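Local coordinates for cyclodipeptide synthase, BtCDPS (Bacillus thermoamylovorans, PDB 6ZTU), which probably makes cyclic dipeptides from aminoacyl-tRNAs, acting as an aminoacyltransferase, at residues 36-41 against 155-160; 43-48 against 91-96; 70-75 against 83-88; 149-154 against 163-168. All coordinates share one frame; numbering follows the deposited sequence.

Interaction 1: 36-41 against 155-160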
# COMPACT_ATOMS: atom_id res chain seq x y z
N PHE A 36 -8.50 4.64 6.65
CA PHE A 36 -9.54 4.11 7.55
C PHE A 36 -9.03 2.90 8.32
O PHE A 36 -9.73 1.90 8.50
CB PHE A 36 -10.82 3.79 6.77
CG PHE A 36 -11.15 4.83 5.75
CD1 PHE A 36 -11.36 6.15 6.13
CD2 PHE A 36 -11.22 4.51 4.40
CE1 PHE A 36 -11.65 7.12 5.20
CE2 PHE A 36 -11.51 5.49 3.46
CZ PHE A 36 -11.72 6.79 3.86
N ASN A 37 -7.79 3.00 8.77
CA ASN A 37 -7.11 1.94 9.51
C ASN A 37 -6.52 2.58 10.75
O ASN A 37 -5.64 3.44 10.65
CB ASN A 37 -6.03 1.29 8.64
CG ASN A 37 -5.33 0.14 9.34
OD1 ASN A 37 -5.15 0.16 10.55
ND2 ASN A 37 -4.91 -0.85 8.57
N SER A 38 -6.99 2.15 11.93
CA SER A 38 -6.60 2.81 13.17
C SER A 38 -5.11 2.70 13.47
O SER A 38 -4.59 3.48 14.27
CB SER A 38 -7.40 2.23 14.35
OG SER A 38 -7.55 0.83 14.21
N LYS A 39 -4.42 1.74 12.85
CA LYS A 39 -2.99 1.57 13.07
C LYS A 39 -2.21 2.85 12.77
O LYS A 39 -1.20 3.14 13.43
CB LYS A 39 -2.47 0.42 12.21
CG LYS A 39 -0.98 0.18 12.30
CD LYS A 39 -0.71 -0.98 13.21
CE LYS A 39 0.75 -1.36 13.22
NZ LYS A 39 0.94 -2.24 14.39
N PHE A 40 -2.65 3.63 11.78
CA PHE A 40 -1.86 4.76 11.28
C PHE A 40 -2.24 6.04 12.02
O PHE A 40 -2.76 7.00 11.46
CB PHE A 40 -2.03 4.88 9.78
CG PHE A 40 -1.44 3.73 9.03
CD1 PHE A 40 -0.08 3.70 8.74
CD2 PHE A 40 -2.23 2.65 8.67
CE1 PHE A 40 0.47 2.62 8.07
CE2 PHE A 40 -1.68 1.57 8.00
CZ PHE A 40 -0.33 1.55 7.70
N SER A 41 -1.94 6.02 13.31
CA SER A 41 -1.99 7.20 14.15
C SER A 41 -0.84 8.14 13.81
O SER A 41 0.10 7.79 13.10
CB SER A 41 -1.89 6.80 15.62
OG SER A 41 -0.62 6.22 15.88
N ALA A 155 -15.00 -3.10 8.04
CA ALA A 155 -16.27 -3.41 8.70
C ALA A 155 -16.08 -3.53 10.21
O ALA A 155 -16.91 -3.04 10.98
CB ALA A 155 -16.87 -4.69 8.12
N LYS A 156 -14.99 -4.17 10.65
CA LYS A 156 -14.66 -4.17 12.07
C LYS A 156 -14.32 -2.76 12.54
O LYS A 156 -14.84 -2.29 13.56
CB LYS A 156 -13.49 -5.11 12.38
CG LYS A 156 -13.82 -6.60 12.44
CD LYS A 156 -12.90 -7.43 11.55
CE LYS A 156 -13.48 -8.81 11.23
NZ LYS A 156 -14.44 -8.78 10.09
N SER A 157 -13.44 -2.08 11.81
CA SER A 157 -12.93 -0.79 12.25
C SER A 157 -14.05 0.24 12.36
O SER A 157 -14.23 0.88 13.41
CB SER A 157 -11.84 -0.30 11.29
OG SER A 157 -11.20 0.86 11.78
N LEU A 158 -14.84 0.40 11.30
CA LEU A 158 -15.99 1.28 11.31
C LEU A 158 -17.17 0.71 12.10
O LEU A 158 -18.25 1.31 12.09
CB LEU A 158 -16.43 1.59 9.87
CG LEU A 158 -15.38 2.20 8.93
CD1 LEU A 158 -15.92 2.27 7.52
CD2 LEU A 158 -14.92 3.58 9.40
N ASN A 159 -16.98 -0.43 12.77
CA ASN A 159 -17.99 -1.04 13.64
C ASN A 159 -19.24 -1.46 12.86
O ASN A 159 -20.36 -1.08 13.20
CB ASN A 159 -18.34 -0.10 14.80
CG ASN A 159 -17.16 0.14 15.73
OD1 ASN A 159 -16.51 -0.81 16.17
ND2 ASN A 159 -16.86 1.40 16.01
N MET A 160 -19.03 -2.25 11.81
CA MET A 160 -20.10 -2.79 10.97
C MET A 160 -19.91 -4.29 10.78
O MET A 160 -20.10 -4.83 9.69
CB MET A 160 -20.12 -2.11 9.60
CG MET A 160 -20.26 -0.59 9.61
SD MET A 160 -21.95 0.04 9.71
CE MET A 160 -22.83 -1.01 8.56
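With OG of Ser-157 held anti to its backbone N (chi1 -172°), the hydroxyl leaves the last turn of helix 137-157 and points at the backbone of Phe-36. That residue adopts a left-handed backbone conformation (phi 60°), and its carbonyl is the nearest thing the hydroxyl meets. From OG of Ser-157 to O of Phe-36 is 3.7 Å, too long for a hydrogen bond, and the carbonyl oxygen, buried here, has no partner in the model. Ser-38 brings a second hydroxyl nearby, its OG 4.4 Å from OG of Ser-157, so the touch is light and polar and no bond crosses it. Each side is shaped by its own turn. In 36-41, OD1 of Asn-37 accepts from N of Lys-39 at 2.9 Å, an Asx turn with a fairly straight N-H (155°), and Phe-40 is the centre of an inverse gamma turn. In 155-160 the helix closes in a Schellman motif with Asn-159 as its C-prime residue, whose N reaches O of Lys-156 at 2.9 Å. The contact thus sets a helix C-terminus against the loop after strand 28-32, at the surface. The ring of Phe-36 turns from it onto helix 68-74, which also receives Leu-158, while Ser-41 caps the start of helix 42-55.

Interaction 2: 43-48 against 91-96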
# COMPACT_ATOMS: atom_id res chain seq x y z
N ASN A 43 1.43 9.03 15.92
CA ASN A 43 2.64 8.45 16.50
C ASN A 43 3.23 7.35 15.63
O ASN A 43 4.46 7.29 15.45
CB ASN A 43 2.34 7.89 17.90
CG ASN A 43 3.60 7.54 18.66
OD1 ASN A 43 4.54 8.33 18.73
ND2 ASN A 43 3.63 6.34 19.22
N TYR A 44 2.39 6.46 15.10
CA TYR A 44 2.90 5.36 14.28
C TYR A 44 3.49 5.87 12.97
O TYR A 44 4.55 5.39 12.53
CB TYR A 44 1.79 4.35 14.00
CG TYR A 44 2.24 3.13 13.22
CD1 TYR A 44 3.09 2.19 13.80
CD2 TYR A 44 1.83 2.92 11.91
CE1 TYR A 44 3.51 1.07 13.10
CE2 TYR A 44 2.24 1.79 11.19
CZ TYR A 44 3.08 0.87 11.80
OH TYR A 44 3.51 -0.24 11.11
N ILE A 45 2.83 6.84 12.34
CA ILE A 45 3.38 7.41 11.11
C ILE A 45 4.74 8.03 11.38
O ILE A 45 5.69 7.86 10.60
CB ILE A 45 2.37 8.41 10.50
CG1 ILE A 45 1.22 7.65 9.83
CG2 ILE A 45 3.05 9.35 9.52
CD1 ILE A 45 0.01 8.51 9.46
N HIS A 46 4.89 8.72 12.52
CA HIS A 46 6.20 9.25 12.89
C HIS A 46 7.22 8.13 13.08
O HIS A 46 8.37 8.24 12.65
CB HIS A 46 6.08 10.11 14.15
CG HIS A 46 5.74 11.54 13.86
ND1 HIS A 46 6.68 12.54 13.83
CD2 HIS A 46 4.55 12.12 13.56
CE1 HIS A 46 6.09 13.69 13.54
NE2 HIS A 46 4.80 13.46 13.37
N GLN A 47 6.81 7.03 13.72
CA GLN A 47 7.73 5.92 13.91
C GLN A 47 8.19 5.36 12.57
O GLN A 47 9.38 5.10 12.37
CB GLN A 47 7.07 4.83 14.75
CG GLN A 47 6.90 5.18 16.21
CD GLN A 47 6.66 3.94 17.04
OE1 GLN A 47 5.81 3.13 16.71
NE2 GLN A 47 7.42 3.79 18.12
N LEU A 48 7.25 5.18 11.63
CA LEU A 48 7.60 4.66 10.31
C LEU A 48 8.64 5.54 9.64
O LEU A 48 9.64 5.06 9.09
CB LEU A 48 6.36 4.55 9.43
CG LEU A 48 5.29 3.52 9.75
CD1 LEU A 48 4.11 3.73 8.81
CD2 LEU A 48 5.86 2.11 9.59
N ARG A 91 -5.89 14.13 4.00
CA ARG A 91 -5.26 15.33 4.54
C ARG A 91 -4.62 15.05 5.89
O ARG A 91 -3.54 15.57 6.19
CB ARG A 91 -6.29 16.46 4.64
CG ARG A 91 -6.74 17.00 3.29
CD ARG A 91 -7.71 18.16 3.46
NE ARG A 91 -7.05 19.33 4.04
CZ ARG A 91 -6.37 20.23 3.33
NH1 ARG A 91 -6.26 20.10 2.02
NH2 ARG A 91 -5.80 21.26 3.95
N ARG A 92 -5.26 14.22 6.71
CA ARG A 92 -4.66 13.82 7.99
C ARG A 92 -3.35 13.07 7.76
O ARG A 92 -2.33 13.36 8.39
CB ARG A 92 -5.64 12.98 8.80
CG ARG A 92 -5.15 12.63 10.20
CD ARG A 92 -6.17 11.81 11.00
NE ARG A 92 -6.44 10.50 10.40
CZ ARG A 92 -5.79 9.37 10.68
NH1 ARG A 92 -4.79 9.36 11.57
NH2 ARG A 92 -6.12 8.24 10.07
N HIS A 93 -3.37 12.08 6.86
CA HIS A 93 -2.15 11.32 6.59
C HIS A 93 -1.05 12.22 6.05
O HIS A 93 0.12 12.09 6.44
CB HIS A 93 -2.45 10.20 5.58
CG HIS A 93 -3.21 9.05 6.16
ND1 HIS A 93 -3.81 8.09 5.38
CD2 HIS A 93 -3.47 8.71 7.45
CE1 HIS A 93 -4.41 7.20 6.16
NE2 HIS A 93 -4.22 7.55 7.42
N PHE A 94 -1.40 13.15 5.16
CA PHE A 94 -0.39 14.06 4.61
C PHE A 94 0.21 14.93 5.70
O PHE A 94 1.43 15.08 5.78
CB PHE A 94 -1.00 14.92 3.50
CG PHE A 94 0.02 15.71 2.73
CD1 PHE A 94 0.54 16.89 3.24
CD2 PHE A 94 0.46 15.27 1.49
CE1 PHE A 94 1.49 17.62 2.52
CE2 PHE A 94 1.41 15.99 0.77
CZ PHE A 94 1.92 17.17 1.29
N ARG A 95 -0.63 15.50 6.56
CA ARG A 95 -0.13 16.37 7.63
C ARG A 95 0.89 15.64 8.50
O ARG A 95 2.02 16.12 8.69
CB ARG A 95 -1.29 16.87 8.49
CG ARG A 95 -0.86 17.79 9.64
CD ARG A 95 -2.02 18.12 10.58
NE ARG A 95 -3.31 18.01 9.89
CZ ARG A 95 -4.33 17.26 10.31
NH1 ARG A 95 -4.22 16.56 11.44
NH2 ARG A 95 -5.46 17.21 9.61
N PHE A 96 0.51 14.48 9.03
CA PHE A 96 1.41 13.75 9.92
C PHE A 96 2.67 13.30 9.20
O PHE A 96 3.76 13.31 9.77
CB PHE A 96 0.70 12.54 10.53
CG PHE A 96 -0.46 12.89 11.42
CD1 PHE A 96 -0.50 14.12 12.07
CD2 PHE A 96 -1.50 12.00 11.61
CE1 PHE A 96 -1.57 14.44 12.89
CE2 PHE A 96 -2.56 12.31 12.44
CZ PHE A 96 -2.60 13.54 13.07
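His-46 lays its imidazole beside the carbonyl of Phe-96 with both ring nitrogens already engaged along helix 79-103: ND1 pairs with NZ of Lys-103 and NE2 with OE1 of Glu-99. These two bonds fix the rotation of the ring. O of Phe-96, 3.8 Å from NE2 of His-46, lies oblique to the imidazole and is a neighbour without a hydrogen bond to it. Its neighbour in sequence, Ile-45, fills the apolar middle. CG2 of Ile-45, anti to the backbone N, rests 4.1 Å from CB of Phe-96, whereas the other branch, beside the backbone N (chi1 -76°) and then extended, carries CD1 to CD2 of His-93 at 4.0 Å. The same CD1 comes up to the edge of the Phe-96 ring, near its plane, and the Ile-45 and His-93 side chains cross at about a right angle. The two helices belong to successive crossovers of the Rossmann-like fold: helix 42-55 links parallel strands 28-32 and 58-63, while helix 79-103 lies on the way from strand 58-63 to strand 110-112. The axes of 43-48 and 91-96 approach to 10.1 Å, with a signed crossing angle of -48°. Arg-92 works at the margin. CD2 of His-93 sits 3.7 Å above the plane of the Arg-92 guanidinium, whose NH1 reaches the edge of the Phe-96 ring in its plane and whose NH2 makes a salt bridge with Glu-89. His-93 also touches Ile-33, a residue that lines the hexanediol pocket.

Interaction 3: 70-75 against 83-88; sequences NLLEAL and ERKVRK
Two consecutive helices, 68-74 and 79-103, pack side by side as an alpha-alpha hairpin within the crossover that follows strand 58-63, and Leu-72 against Lys-85 is where their sides meet. One methyl does most of the touching. CD1 of Leu-72 lies 3.6 Å from CB of Lys-85 and 4.0 Å from its CD, packed against the aliphatic part of the lysine. Both side chains put CG beside the backbone N; in the lysine this and an extended chi2 (-176°) lay CD beside the methyl, and the bend at chi3 (69°) turns only CE and the amine beyond it. CG2 of Val-86 joins more loosely, 4.4 Å from CD1 of Leu-72. The nearest CA atoms, those of Leu-72 and Lys-85, are 8.7 Å apart, so side chains bridge the gap between the backbones and no hydrogen bond crosses it. Further along the same flank two acids come near one another: OE2 of Glu-73 is 5.9 Å from OE2 of Glu-83, an approach that is probably mildly unfavourable. Glu-73 is well compensated, since OE1 makes a salt bridge with Lys-69 and takes a hydrogen bond with His-172, and OE2 bonds to Thr-79 at the start of the longer helix. Leu-72 also receives Phe-36 and Leu-158 from flanking loops, and Val-86 shares the phenylalanine. Leu-71, next to Leu-72, reaches both helix 137-157 and helix 167-191, placing helix 68-74 between helix 79-103 and that helical pair.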
# COMPACT_ATOMS: atom_id res chain seq x y z
N ASN A 70 -14.41 3.88 -2.69
CA ASN A 70 -15.09 2.61 -2.97
C ASN A 70 -15.17 1.74 -1.73
O ASN A 70 -16.14 0.99 -1.56
CB ASN A 70 -14.37 1.84 -4.07
CG ASN A 70 -14.47 2.52 -5.41
OD1 ASN A 70 -14.32 3.74 -5.49
ND2 ASN A 70 -14.71 1.75 -6.46
N LEU A 71 -14.16 1.81 -0.86
CA LEU A 71 -14.16 1.02 0.36
C LEU A 71 -15.32 1.43 1.26
O LEU A 71 -15.95 0.58 1.90
CB LEU A 71 -12.83 1.16 1.10
CG LEU A 71 -11.56 0.79 0.32
CD1 LEU A 71 -10.36 1.00 1.21
CD2 LEU A 71 -11.61 -0.66 -0.18
N LEU A 72 -15.62 2.72 1.31
CA LEU A 72 -16.75 3.20 2.09
C LEU A 72 -18.07 2.96 1.36
O LEU A 72 -19.04 2.50 1.97
CB LEU A 72 -16.56 4.68 2.44
CG LEU A 72 -15.27 5.06 3.19
CD1 LEU A 72 -15.17 6.58 3.36
CD2 LEU A 72 -15.17 4.37 4.54
N GLU A 73 -18.12 3.23 0.06
CA GLU A 73 -19.34 3.01 -0.71
C GLU A 73 -19.79 1.56 -0.64
O GLU A 73 -21.00 1.28 -0.69
CB GLU A 73 -19.12 3.42 -2.17
CG GLU A 73 -18.91 4.91 -2.34
CD GLU A 73 -18.63 5.29 -3.77
OE1 GLU A 73 -18.05 4.47 -4.51
OE2 GLU A 73 -18.99 6.41 -4.16
N ALA A 74 -18.85 0.63 -0.54
CA ALA A 74 -19.23 -0.78 -0.43
C ALA A 74 -19.78 -1.11 0.95
O ALA A 74 -20.61 -2.01 1.08
CB ALA A 74 -18.03 -1.67 -0.77
N LEU A 75 -19.32 -0.41 1.99
CA LEU A 75 -19.84 -0.59 3.34
C LEU A 75 -21.03 0.31 3.63
O LEU A 75 -21.18 0.79 4.76
CB LEU A 75 -18.73 -0.37 4.37
CG LEU A 75 -17.56 -1.36 4.31
CD1 LEU A 75 -16.42 -0.97 5.24
CD2 LEU A 75 -18.05 -2.76 4.63
N GLU A 83 -16.73 10.57 -0.33
CA GLU A 83 -15.71 11.47 -0.88
C GLU A 83 -15.22 12.46 0.18
O GLU A 83 -14.03 12.78 0.23
CB GLU A 83 -16.27 12.20 -2.10
CG GLU A 83 -16.25 11.37 -3.39
CD GLU A 83 -17.01 12.02 -4.54
OE1 GLU A 83 -17.81 12.95 -4.29
OE2 GLU A 83 -16.80 11.61 -5.71
N ARG A 84 -16.12 12.94 1.03
CA ARG A 84 -15.71 13.81 2.13
C ARG A 84 -14.76 13.09 3.08
O ARG A 84 -13.70 13.61 3.43
CB ARG A 84 -16.93 14.33 2.90
CG ARG A 84 -17.60 15.56 2.32
CD ARG A 84 -18.71 16.01 3.25
NE ARG A 84 -20.03 15.74 2.69
CZ ARG A 84 -21.11 15.44 3.41
NH1 ARG A 84 -21.01 15.37 4.74
NH2 ARG A 84 -22.27 15.21 2.82
N LYS A 85 -15.15 11.90 3.52
CA LYS A 85 -14.33 11.17 4.48
C LYS A 85 -12.95 10.87 3.91
O LYS A 85 -11.95 10.95 4.63
CB LYS A 85 -15.03 9.88 4.91
CG LYS A 85 -16.32 10.14 5.67
CD LYS A 85 -16.95 8.86 6.17
CE LYS A 85 -16.12 8.23 7.28
NZ LYS A 85 -16.84 7.10 7.94
N VAL A 86 -12.86 10.58 2.60
CA VAL A 86 -11.56 10.35 1.98
C VAL A 86 -10.71 11.61 2.03
O VAL A 86 -9.56 11.58 2.49
CB VAL A 86 -11.74 9.85 0.53
CG1 VAL A 86 -10.39 9.79 -0.18
CG2 VAL A 86 -12.41 8.48 0.52
N ARG A 87 -11.25 12.74 1.54
CA ARG A 87 -10.48 13.98 1.55
C ARG A 87 -9.93 14.29 2.93
O ARG A 87 -8.77 14.70 3.08
CB ARG A 87 -11.35 15.14 1.05
CG ARG A 87 -11.61 15.16 -0.45
CD ARG A 87 -12.39 16.41 -0.85
NE ARG A 87 -13.73 16.09 -1.35
CZ ARG A 87 -14.86 16.41 -0.72
NH1 ARG A 87 -14.82 17.05 0.44
NH2 ARG A 87 -16.03 16.07 -1.25
N LYS A 88 -10.74 14.08 3.97
CA LYS A 88 -10.31 14.35 5.34
C LYS A 88 -9.24 13.37 5.80
O LYS A 88 -8.29 13.76 6.48
CB LYS A 88 -11.52 14.30 6.26
CG LYS A 88 -11.20 14.57 7.71
CD LYS A 88 -11.96 13.61 8.61
CE LYS A 88 -12.46 14.32 9.85
NZ LYS A 88 -12.71 13.37 10.97

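Interaction 4: 149-154 against 163-168; sequences DALSSR and IEITDN
Ile-165 packs snugly against one turn of helix 137-157 with both of its branches. Its CD1 lies 3.8 Å from N of Ser-152 and 4.0 Å from CB of Ser-152, resting on the helix backbone itself. CG1 lies beside the backbone N (chi1 -63°), which puts CG2 anti to that N, where it meets CD1 of Leu-151 at 4.1 Å, and the two side chains pass at a slant. Away from this patch the contact thins out quickly. Ser-152 is partly exposed, and Asp-149 and Ser-153 face solvent on the helix. The hydroxyl of Ser-153 turns back to its own helix: OG of Ser-153 bonds to O of Asp-149 at 3.1 Å, and N of Ser-153 reaches that oxygen from the opposite face of the carbonyl plane. Arg-154 likewise bends back, its NH1 donating to O of Ala-150 at 3.1 Å (160°) in the guanidinium plane, while NH2 serves Pro-35. Thr-166, next to Ile-165, is the N-cap of helix 167-191 through OG1 to N of Met-169. Between 149-154 and 163-168 there is thus only apolar packing, with no hydrogen bond across, whereas the bonds from Ser-153 OG, Arg-154 NH1 and Thr-166 OG1 each stay within one helix or at its start.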
# COMPACT_ATOMS: atom_id res chain seq x y z
N ASP A 149 -10.45 -8.76 2.20
CA ASP A 149 -9.64 -8.35 3.35
C ASP A 149 -9.85 -6.87 3.66
O ASP A 149 -10.01 -6.48 4.83
CB ASP A 149 -8.16 -8.58 3.08
CG ASP A 149 -7.78 -10.05 3.03
OD1 ASP A 149 -8.60 -10.92 3.39
OD2 ASP A 149 -6.64 -10.31 2.60
N ALA A 150 -9.82 -6.03 2.63
CA ALA A 150 -9.97 -4.59 2.81
C ALA A 150 -11.34 -4.26 3.40
O ALA A 150 -11.45 -3.39 4.27
CB ALA A 150 -9.77 -3.86 1.48
N LEU A 151 -12.39 -4.94 2.95
CA LEU A 151 -13.74 -4.64 3.44
C LEU A 151 -13.96 -5.21 4.83
O LEU A 151 -14.55 -4.55 5.69
CB LEU A 151 -14.80 -5.17 2.48
CG LEU A 151 -14.90 -4.47 1.12
CD1 LEU A 151 -15.96 -5.12 0.26
CD2 LEU A 151 -15.18 -2.97 1.28
N SER A 152 -13.47 -6.43 5.07
CA SER A 152 -13.67 -7.06 6.38
C SER A 152 -12.97 -6.28 7.49
O SER A 152 -13.54 -6.07 8.56
CB SER A 152 -13.20 -8.51 6.33
OG SER A 152 -11.88 -8.62 6.80
N SER A 153 -11.74 -5.81 7.24
CA SER A 153 -11.03 -5.11 8.30
C SER A 153 -11.67 -3.76 8.60
O SER A 153 -11.63 -3.29 9.74
CB SER A 153 -9.55 -4.95 7.96
OG SER A 153 -9.35 -4.16 6.80
N ARG A 154 -12.28 -3.12 7.61
CA ARG A 154 -12.92 -1.84 7.86
C ARG A 154 -14.35 -1.98 8.34
O ARG A 154 -14.86 -1.07 9.00
CB ARG A 154 -12.86 -0.96 6.61
CG ARG A 154 -11.46 -0.42 6.40
CD ARG A 154 -11.23 0.01 4.99
NE ARG A 154 -9.87 0.50 4.81
CZ ARG A 154 -8.83 -0.26 4.46
NH1 ARG A 154 -9.01 -1.56 4.22
NH2 ARG A 154 -7.63 0.28 4.32
N ILE A 163 -22.29 -7.04 8.79
CA ILE A 163 -22.66 -6.93 7.38
C ILE A 163 -22.19 -8.16 6.62
O ILE A 163 -21.04 -8.60 6.77
CB ILE A 163 -22.08 -5.64 6.78
CG1 ILE A 163 -22.61 -4.43 7.55
CG2 ILE A 163 -22.44 -5.52 5.31
CD1 ILE A 163 -24.12 -4.39 7.64
N GLU A 164 -23.08 -8.73 5.82
CA GLU A 164 -22.68 -9.69 4.80
C GLU A 164 -21.86 -8.98 3.73
O GLU A 164 -22.25 -7.92 3.25
CB GLU A 164 -23.92 -10.33 4.18
CG GLU A 164 -23.62 -11.53 3.30
CD GLU A 164 -24.87 -12.32 2.94
OE1 GLU A 164 -25.65 -12.66 3.87
OE2 GLU A 164 -25.07 -12.62 1.74
N ILE A 165 -20.72 -9.56 3.37
CA ILE A 165 -19.90 -9.03 2.28
C ILE A 165 -20.33 -9.72 1.00
O ILE A 165 -20.06 -10.91 0.80
CB ILE A 165 -18.40 -9.21 2.55
CG1 ILE A 165 -17.99 -8.43 3.79
CG2 ILE A 165 -17.60 -8.72 1.36
CD1 ILE A 165 -16.53 -8.57 4.14
N THR A 166 -21.00 -8.99 0.12
CA THR A 166 -21.55 -9.53 -1.10
C THR A 166 -20.54 -9.44 -2.24
O THR A 166 -19.49 -8.80 -2.13
CB THR A 166 -22.83 -8.77 -1.49
OG1 THR A 166 -22.49 -7.48 -2.00
CG2 THR A 166 -23.74 -8.61 -0.28
N ASP A 167 -20.87 -10.09 -3.35
CA ASP A 167 -20.05 -9.98 -4.55
C ASP A 167 -20.03 -8.56 -5.07
O ASP A 167 -18.98 -8.05 -5.48
CB ASP A 167 -20.55 -10.93 -5.63
CG ASP A 167 -20.17 -12.36 -5.37
OD1 ASP A 167 -19.83 -12.69 -4.21
OD2 ASP A 167 -20.21 -13.15 -6.33
N ASN A 168 -21.19 -7.90 -5.08
CA ASN A 168 -21.24 -6.52 -5.56
C ASN A 168 -20.38 -5.61 -4.70
O ASN A 168 -19.76 -4.67 -5.22
CB ASN A 168 -22.68 -6.02 -5.62
CG ASN A 168 -23.27 -6.12 -7.02
OD1 ASN A 168 -23.70 -7.19 -7.46
ND2 ASN A 168 -23.26 -5.00 -7.74

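In the fold
Interactions 1, 3 and 4 form one cluster, their centres 13 to 14 Å apart, in which 1 and 3 meet through CZ of Phe-36 and CD1 of Leu-72 (3.5 Å) and 3 and 4 through CB of Ala-74 and CD2 of Leu-151 (3.7 Å). Interactions 1 and 4 share helix 137-157. Interaction 2 stands about 26 Å from interaction 4 between centres, but reaches interaction 1 by a probable hydrogen bond from NH1 of Arg-92 to O of Phe-40 (3.1 Å), and shares helix 79-103 with interaction 3. Bound hexanediol lies about 7 Å from the His-93 side chain and about 10 Å from that of Phe-36.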